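Local coordinates for protein beta-d-glucoside glucohydrolase (Hypocrea jecorina, PDB 3ZZ1) that probably hydrolyses terminal, non-reducing beta-D-glucosyl residues with release of beta-D-glucose, as a secreted family 3 glycosidase of cellulose degradation, at residues Pro77-Ala82 / Leu528-Ala533; Ser83-Asn88 / Pro134-Ile139. One frame throughout, in Å; residues are numbered along the deposited sequence.

Interaction 1 (Pro77-Ala82 / Leu528-Ala533); sequences PGVQAA and LVYTIA
Val529 reaches across to the short helix 78-83 with both of its methyls, and each finds a different partner there. CG2 meets CG2 of Val79 at 3.7 Å, a methyl-to-methyl contact between two side chains that slant across one another. CG1 goes to Ala82: it stands 4.0 Å from Ala82 CB and lies against the carbonyl as well, 3.5 Å from Ala82 O. The first torsion of Val529, -64°, makes this split possible, since it swings CG1 back beside its own backbone N, toward Ala82, and leaves CG2 for Val79. With an alanine here both methyls would be gone, and Val79 CG2 and the Ala82 carbonyl would probably face a gap on this side of the helix.

The aromatic contact is lighter. Tyr530 CE2 comes within 4.0 Å of Val79 CG2, which sits at the ring edge near its plane, and the two side chains run roughly perpendicular. Val79 CG2 thus touches both Val529 and Tyr530. The ring's hydroxyl is held by a hydrogen bond with Trp502 NE1, which helps fix where that edge lies.

Polar bonding runs to third parties: the backbone of Val79 hydrogen-bonds with Trp127, that of Val529 with Val132. The contact joins the N-terminal and C-terminal family regions of this family 3 enzyme: the helix, which begins after Pro77 as N-cap, belongs to the first, while 528-533 is a loop of the second between helix 510-518 and strand 548-549. Helix 87-103 covers Ala81, and strand 497-502 supplies Trp502 against Leu528 and Ile532.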
ATOM      1  N   PRO A  77      -7.629  -3.306   0.977  1.00 10.70           N
ATOM      2  CA  PRO A  77      -6.562  -2.312   1.058  1.00 10.51           C
ATOM      3  C   PRO A  77      -5.237  -2.863   0.535  1.00 10.29           C
ATOM      4  O   PRO A  77      -5.016  -4.080   0.555  1.00 10.22           O
ATOM      5  CB  PRO A  77      -6.451  -2.062   2.557  1.00 10.40           C
ATOM      6  CG  PRO A  77      -7.842  -2.239   3.047  1.00 10.83           C
ATOM      7  CD  PRO A  77      -8.427  -3.346   2.219  1.00 10.63           C
ATOM      8  N   GLY A  78      -4.369  -1.968   0.081  1.00 10.09           N
ATOM      9  CA  GLY A  78      -3.035  -2.341  -0.383  1.00 10.17           C
ATOM     10  C   GLY A  78      -2.234  -3.179   0.603  1.00 10.08           C
ATOM     11  O   GLY A  78      -1.471  -4.059   0.194  1.00 10.18           O
ATOM     12  N   VAL A  79      -2.405  -2.918   1.900  1.00 10.12           N
ATOM     13  CA  VAL A  79      -1.644  -3.643   2.930  1.00 10.03           C
ATOM     14  C   VAL A  79      -1.956  -5.150   2.909  1.00  9.98           C
ATOM     15  O   VAL A  79      -1.056  -5.984   3.085  1.00  9.86           O
ATOM     16  CB  VAL A  79      -1.806  -3.016   4.354  1.00 10.00           C
ATOM     17  CG1 VAL A  79      -3.192  -3.290   4.950  1.00 10.08           C
ATOM     18  CG2 VAL A  79      -0.703  -3.505   5.297  1.00  9.65           C
ATOM     19  N   GLN A  80      -3.222  -5.486   2.656  1.00  9.82           N
ATOM     20  CA  GLN A  80      -3.642  -6.883   2.553  1.00  9.79           C
ATOM     21  C   GLN A  80      -3.041  -7.547   1.313  1.00  9.78           C
ATOM     22  O   GLN A  80      -2.595  -8.696   1.375  1.00  9.37           O
ATOM     23  CB  GLN A  80      -5.169  -6.998   2.549  1.00  9.65           C
ATOM     24  CG  GLN A  80      -5.692  -8.398   2.881  1.00  9.72           C
ATOM     25  CD  GLN A  80      -5.463  -8.794   4.337  1.00  9.68           C
ATOM     26  OE1 GLN A  80      -4.954  -8.010   5.136  1.00  9.38           O
ATOM     27  NE2 GLN A  80      -5.854 -10.014   4.685  1.00  9.84           N
ATOM     28  N   ALA A  81      -3.023  -6.812   0.200  1.00  9.96           N
ATOM     29  CA  ALA A  81      -2.407  -7.289  -1.041  1.00 10.24           C
ATOM     30  C   ALA A  81      -0.911  -7.574  -0.866  1.00 10.33           C
ATOM     31  O   ALA A  81      -0.411  -8.604  -1.321  1.00 10.57           O
ATOM     32  CB  ALA A  81      -2.650  -6.299  -2.178  1.00 10.12           C
ATOM     33  N   ALA A  82      -0.202  -6.671  -0.195  1.00 10.42           N
ATOM     34  CA  ALA A  82       1.212  -6.888   0.116  1.00 10.49           C
ATOM     35  C   ALA A  82       1.416  -8.045   1.101  1.00 10.45           C
ATOM     36  O   ALA A  82       2.424  -8.747   1.035  1.00 10.44           O
ATOM     37  CB  ALA A  82       1.837  -5.624   0.654  1.00 10.34           C
ATOM     38  N   LEU A 528       3.744 -11.095   7.608  1.00 11.92           N
ATOM     39  CA  LEU A 528       3.664  -9.693   8.035  1.00 11.82           C
ATOM     40  C   LEU A 528       4.461  -8.756   7.143  1.00 11.82           C
ATOM     41  O   LEU A 528       5.534  -9.111   6.648  1.00 11.75           O
ATOM     42  CB  LEU A 528       4.118  -9.524   9.489  1.00 11.57           C
ATOM     43  CG  LEU A 528       3.275 -10.149  10.608  1.00 11.18           C
ATOM     44  CD1 LEU A 528       4.008 -10.008  11.926  1.00 10.50           C
ATOM     45  CD2 LEU A 528       1.889  -9.524  10.703  1.00 10.83           C
ATOM     46  N   VAL A 529       3.912  -7.563   6.932  1.00 11.87           N
ATOM     47  CA  VAL A 529       4.580  -6.527   6.157  1.00 11.80           C
ATOM     48  C   VAL A 529       4.954  -5.359   7.069  1.00 11.77           C
ATOM     49  O   VAL A 529       5.331  -4.284   6.606  1.00 11.72           O
ATOM     50  CB  VAL A 529       3.729  -6.059   4.936  1.00 11.84           C
ATOM     51  CG1 VAL A 529       3.544  -7.202   3.946  1.00 11.36           C
ATOM     52  CG2 VAL A 529       2.375  -5.498   5.378  1.00 12.09           C
ATOM     53  N   TYR A 530       4.823  -5.590   8.373  1.00 11.92           N
ATOM     54  CA  TYR A 530       5.349  -4.699   9.409  1.00 11.81           C
ATOM     55  C   TYR A 530       5.730  -5.522  10.640  1.00 11.94           C
ATOM     56  O   TYR A 530       5.365  -6.696  10.738  1.00 11.81           O
ATOM     57  CB  TYR A 530       4.351  -3.586   9.773  1.00 11.70           C
ATOM     58  CG  TYR A 530       2.909  -4.021   9.905  1.00 11.64           C
ATOM     59  CD1 TYR A 530       2.475  -4.764  11.006  1.00 11.64           C
ATOM     60  CD2 TYR A 530       1.971  -3.670   8.936  1.00 11.65           C
ATOM     61  CE1 TYR A 530       1.145  -5.156  11.128  1.00 11.25           C
ATOM     62  CE2 TYR A 530       0.644  -4.061   9.046  1.00 11.55           C
ATOM     63  CZ  TYR A 530       0.237  -4.800  10.144  1.00 11.67           C
ATOM     64  OH  TYR A 530      -1.081  -5.181  10.253  1.00 12.07           O
ATOM     65  N   THR A 531       6.474  -4.904  11.557  1.00 12.09           N
ATOM     66  CA  THR A 531       6.928  -5.550  12.784  1.00 12.16           C
ATOM     67  C   THR A 531       5.907  -5.381  13.912  1.00 12.47           C
ATOM     68  O   THR A 531       5.413  -4.281  14.151  1.00 12.20           O
ATOM     69  CB  THR A 531       8.304  -4.978  13.239  1.00 12.16           C
ATOM     70  OG1 THR A 531       9.322  -5.356  12.307  1.00 11.88           O
ATOM     71  CG2 THR A 531       8.688  -5.485  14.624  1.00 11.73           C
ATOM     72  N   ILE A 532       5.586  -6.484  14.587  1.00 13.01           N
ATOM     73  CA  ILE A 532       4.776  -6.445  15.803  1.00 13.33           C
ATOM     74  C   ILE A 532       5.717  -6.626  16.990  1.00 13.80           C
ATOM     75  O   ILE A 532       6.259  -7.722  17.219  1.00 13.76           O
ATOM     76  CB  ILE A 532       3.638  -7.506  15.802  1.00 13.49           C
ATOM     77  CG1 ILE A 532       2.676  -7.251  14.629  1.00 13.24           C
ATOM     78  CG2 ILE A 532       2.893  -7.507  17.156  1.00 12.71           C
ATOM     79  CD1 ILE A 532       1.650  -8.347  14.389  1.00 12.47           C
ATOM     80  N   ALA A 533       5.929  -5.534  17.719  1.00 13.96           N
ATOM     81  CA  ALA A 533       6.875  -5.514  18.831  1.00 14.41           C
ATOM     82  C   ALA A 533       6.274  -6.102  20.100  1.00 14.88           C
ATOM     83  O   ALA A 533       5.068  -6.361  20.165  1.00 14.97           O
ATOM     84  CB  ALA A 533       7.346  -4.095  19.091  1.00 14.21           C
TER

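Interaction 2 (Ser83-Asn88 / Pro134-Ile139)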
ATOM      1  N   SER A  83       0.453  -8.243   2.002  1.00 10.44           N
ATOM      2  CA  SER A  83       0.510  -9.344   2.974  1.00 10.60           C
ATOM      3  C   SER A  83       0.413 -10.731   2.333  1.00 10.74           C
ATOM      4  O   SER A  83       0.765 -11.735   2.960  1.00 10.78           O
ATOM      5  CB  SER A  83      -0.566  -9.176   4.055  1.00 10.70           C
ATOM      6  OG  SER A  83      -0.276  -8.064   4.895  1.00 11.14           O
ATOM      7  N   THR A  84      -0.067 -10.784   1.091  1.00 10.77           N
ATOM      8  CA  THR A  84      -0.077 -12.030   0.322  1.00 11.08           C
ATOM      9  C   THR A  84       1.323 -12.371  -0.191  1.00 11.09           C
ATOM     10  O   THR A  84       1.637 -13.545  -0.416  1.00 11.25           O
ATOM     11  CB  THR A  84      -1.040 -11.979  -0.894  1.00 11.09           C
ATOM     12  OG1 THR A  84      -0.525 -11.084  -1.885  1.00 11.16           O
ATOM     13  CG2 THR A  84      -2.442 -11.543  -0.482  1.00 11.19           C
ATOM     14  N   TRP A  85       2.153 -11.340  -0.372  1.00 10.98           N
ATOM     15  CA  TRP A  85       3.479 -11.481  -0.990  1.00 10.90           C
ATOM     16  C   TRP A  85       3.357 -12.178  -2.355  1.00 10.96           C
ATOM     17  O   TRP A  85       4.255 -12.900  -2.787  1.00 10.84           O
ATOM     18  CB  TRP A  85       4.444 -12.246  -0.065  1.00 10.80           C
ATOM     19  CG  TRP A  85       4.767 -11.544   1.237  1.00 10.11           C
ATOM     20  CD1 TRP A  85       3.927 -11.347   2.297  1.00  9.20           C
ATOM     21  CD2 TRP A  85       6.025 -10.958   1.607  1.00  9.51           C
ATOM     22  NE1 TRP A  85       4.581 -10.669   3.301  1.00  9.51           N
ATOM     23  CE2 TRP A  85       5.870 -10.417   2.903  1.00  9.48           C
ATOM     24  CE3 TRP A  85       7.268 -10.836   0.966  1.00  9.34           C
ATOM     25  CZ2 TRP A  85       6.915  -9.762   3.577  1.00  9.40           C
ATOM     26  CZ3 TRP A  85       8.310 -10.181   1.637  1.00  9.90           C
ATOM     27  CH2 TRP A  85       8.122  -9.654   2.931  1.00  9.29           C
ATOM     28  N   ASP A  86       2.228 -11.944  -3.017  1.00 11.10           N
ATOM     29  CA  ASP A  86       1.890 -12.612  -4.261  1.00 11.39           C
ATOM     30  C   ASP A  86       1.765 -11.587  -5.389  1.00 11.46           C
ATOM     31  O   ASP A  86       0.732 -10.922  -5.524  1.00 11.37           O
ATOM     32  CB  ASP A  86       0.585 -13.397  -4.083  1.00 11.31           C
ATOM     33  CG  ASP A  86       0.335 -14.387  -5.205  1.00 12.08           C
ATOM     34  OD1 ASP A  86       0.639 -14.074  -6.374  1.00 12.03           O
ATOM     35  OD2 ASP A  86      -0.184 -15.483  -4.915  1.00 12.95           O
ATOM     36  N   VAL A  87       2.824 -11.466  -6.195  1.00 11.78           N
ATOM     37  CA  VAL A  87       2.856 -10.503  -7.309  1.00 12.02           C
ATOM     38  C   VAL A  87       1.696 -10.694  -8.287  1.00 12.14           C
ATOM     39  O   VAL A  87       1.190  -9.721  -8.860  1.00 12.59           O
ATOM     40  CB  VAL A  87       4.215 -10.514  -8.077  1.00 12.32           C
ATOM     41  CG1 VAL A  87       5.349 -10.041  -7.163  1.00 12.86           C
ATOM     42  CG2 VAL A  87       4.526 -11.891  -8.668  1.00 11.73           C
ATOM     43  N   ASN A  88       1.266 -11.942  -8.456  1.00 11.98           N
ATOM     44  CA  ASN A  88       0.159 -12.267  -9.350  1.00 12.22           C
ATOM     45  C   ASN A  88      -1.172 -11.712  -8.854  1.00 11.75           C
ATOM     46  O   ASN A  88      -1.906 -11.080  -9.618  1.00 11.18           O
ATOM     47  CB  ASN A  88       0.074 -13.776  -9.584  1.00 12.82           C
ATOM     48  CG  ASN A  88       1.334 -14.339 -10.230  1.00 14.82           C
ATOM     49  OD1 ASN A  88       1.627 -14.067 -11.401  1.00 16.95           O
ATOM     50  ND2 ASN A  88       2.087 -15.123  -9.466  1.00 15.72           N
ATOM     51  N   PRO A 134      10.584  -0.622   1.376  1.00  9.11           N
ATOM     52  CA  PRO A 134      10.624   0.087   0.100  1.00  8.98           C
ATOM     53  C   PRO A 134      10.718  -0.867  -1.094  1.00  8.83           C
ATOM     54  O   PRO A 134      10.118  -0.601  -2.131  1.00  8.43           O
ATOM     55  CB  PRO A 134      11.889   0.944   0.213  1.00  8.93           C
ATOM     56  CG  PRO A 134      12.754   0.211   1.160  1.00  9.26           C
ATOM     57  CD  PRO A 134      11.835  -0.453   2.139  1.00  9.09           C
ATOM     58  N   TYR A 135      11.449  -1.972  -0.940  1.00  8.98           N
ATOM     59  CA  TYR A 135      11.551  -2.967  -2.008  1.00  9.12           C
ATOM     60  C   TYR A 135      10.189  -3.599  -2.314  1.00  8.94           C
ATOM     61  O   TYR A 135       9.730  -3.544  -3.455  1.00  8.92           O
ATOM     62  CB  TYR A 135      12.604  -4.045  -1.702  1.00  9.12           C
ATOM     63  CG  TYR A 135      12.674  -5.116  -2.770  1.00  9.20           C
ATOM     64  CD1 TYR A 135      11.842  -6.245  -2.716  1.00  9.11           C
ATOM     65  CD2 TYR A 135      13.548  -4.993  -3.850  1.00  9.06           C
ATOM     66  CE1 TYR A 135      11.889  -7.224  -3.714  1.00  9.32           C
ATOM     67  CE2 TYR A 135      13.603  -5.967  -4.848  1.00  9.30           C
ATOM     68  CZ  TYR A 135      12.773  -7.076  -4.774  1.00  8.69           C
ATOM     69  OH  TYR A 135      12.830  -8.033  -5.759  1.00  8.83           O
ATOM     70  N   LEU A 136       9.554  -4.178  -1.293  1.00  8.96           N
ATOM     71  CA  LEU A 136       8.232  -4.800  -1.441  1.00  9.03           C
ATOM     72  C   LEU A 136       7.188  -3.809  -1.951  1.00  9.19           C
ATOM     73  O   LEU A 136       6.474  -4.102  -2.902  1.00  9.20           O
ATOM     74  CB  LEU A 136       7.761  -5.433  -0.120  1.00  8.79           C
ATOM     75  CG  LEU A 136       6.293  -5.887   0.002  1.00  9.00           C
ATOM     76  CD1 LEU A 136       5.929  -6.932  -1.047  1.00  9.11           C
ATOM     77  CD2 LEU A 136       5.976  -6.410   1.405  1.00  7.81           C
ATOM     78  N   THR A 137       7.109  -2.643  -1.311  1.00  9.54           N
ATOM     79  CA  THR A 137       6.183  -1.589  -1.721  1.00  9.57           C
ATOM     80  C   THR A 137       6.449  -1.183  -3.170  1.00  9.64           C
ATOM     81  O   THR A 137       5.511  -1.008  -3.947  1.00  9.68           O
ATOM     82  CB  THR A 137       6.275  -0.377  -0.777  1.00  9.60           C
ATOM     83  OG1 THR A 137       5.825  -0.769   0.524  1.00 10.71           O
ATOM     84  CG2 THR A 137       5.421   0.795  -1.270  1.00  9.58           C
ATOM     85  N   GLY A 138       7.727  -1.065  -3.527  1.00  9.75           N
ATOM     86  CA  GLY A 138       8.128  -0.772  -4.899  1.00  9.61           C
ATOM     87  C   GLY A 138       7.656  -1.825  -5.884  1.00  9.62           C
ATOM     88  O   GLY A 138       7.035  -1.503  -6.895  1.00  9.84           O
ATOM     89  N   ILE A 139       7.946  -3.092  -5.594  1.00  9.96           N
ATOM     90  CA  ILE A 139       7.457  -4.197  -6.428  1.00 10.08           C
ATOM     91  C   ILE A 139       5.929  -4.158  -6.538  1.00  9.98           C
ATOM     92  O   ILE A 139       5.383  -4.215  -7.640  1.00 10.21           O
ATOM     93  CB  ILE A 139       7.946  -5.585  -5.911  1.00 10.08           C
ATOM     94  CG1 ILE A 139       9.480  -5.691  -5.996  1.00 10.45           C
ATOM     95  CG2 ILE A 139       7.268  -6.726  -6.674  1.00  9.94           C
ATOM     96  CD1 ILE A 139      10.079  -5.614  -7.408  1.00  9.63           C
TER
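The indole of Trp85 has Leu136 over one face: methyl CD2 stands 4.1 Å from the centroid of the six-membered ring and 12° off its normal, a CH-pi contact. It is shifted toward the rim, so its nearest ring atoms are CZ2 and CH2. Ser83 O lies in plane at the edge of the indole, and Phe654 of strand 650-659 makes an edge-to-face pair with it. The ring nitrogen NE1 is hydrogen-bonded to Lys527 O, which limits how the ring can turn. With CG anti to the backbone N (chi1 168°), Leu136 extends toward the indole and meets it at about a right angle, methyl CD2 foremost. The Tyr135 ring carries Ile139 CG1 on one face, 3.6 Å above its plane, a contact one turn along the same helix.

Between the helix 78-83 and helix 87-103 the chain turns sharply, with Trp85 at positive phi. Thr84 OG1 accepts from Asp86 N at 3.1 Å, an ST turn, and Asp86 is the N-cap of the next helix; its OD1 accepts a weak hydrogen bond from Asn88 N at 3.0 Å, a capping bond, and a hydrogen bond from Leu89 N.

Just past that cap, Val87 CG1 touches Ile139 CG2 at 3.9 Å, the two side chains slanting across each other. Phe654 packs on both Val87 and Ile139, and Leu651 of the same strand, in the fibronectin type III-like region, on Trp85 and Leu136.

Along the chain 77-82 runs straight into 83-88, so helix 78-83 serves interaction 1 and the turn into helix 87-103 serves interaction 2; 134-139 follows some 45 residues later, and 528-533 comes far along. Their centres lie 10 Å apart, each about 9 Å from the centre of the chain, and they touch directly: Val529 CG1 is 3.6 Å from Leu136 CD2, and Leu528 O is 3.4 Å from Trp85 CZ2. By sequence, interaction 2 is nested inside the long loop that interaction 1 closes. Interaction 2 joins two parts of the N-terminal, TIM-barrel-clan region, whereas interaction 1 joins that region to the C-terminal one, so one apolar patch spans their junction.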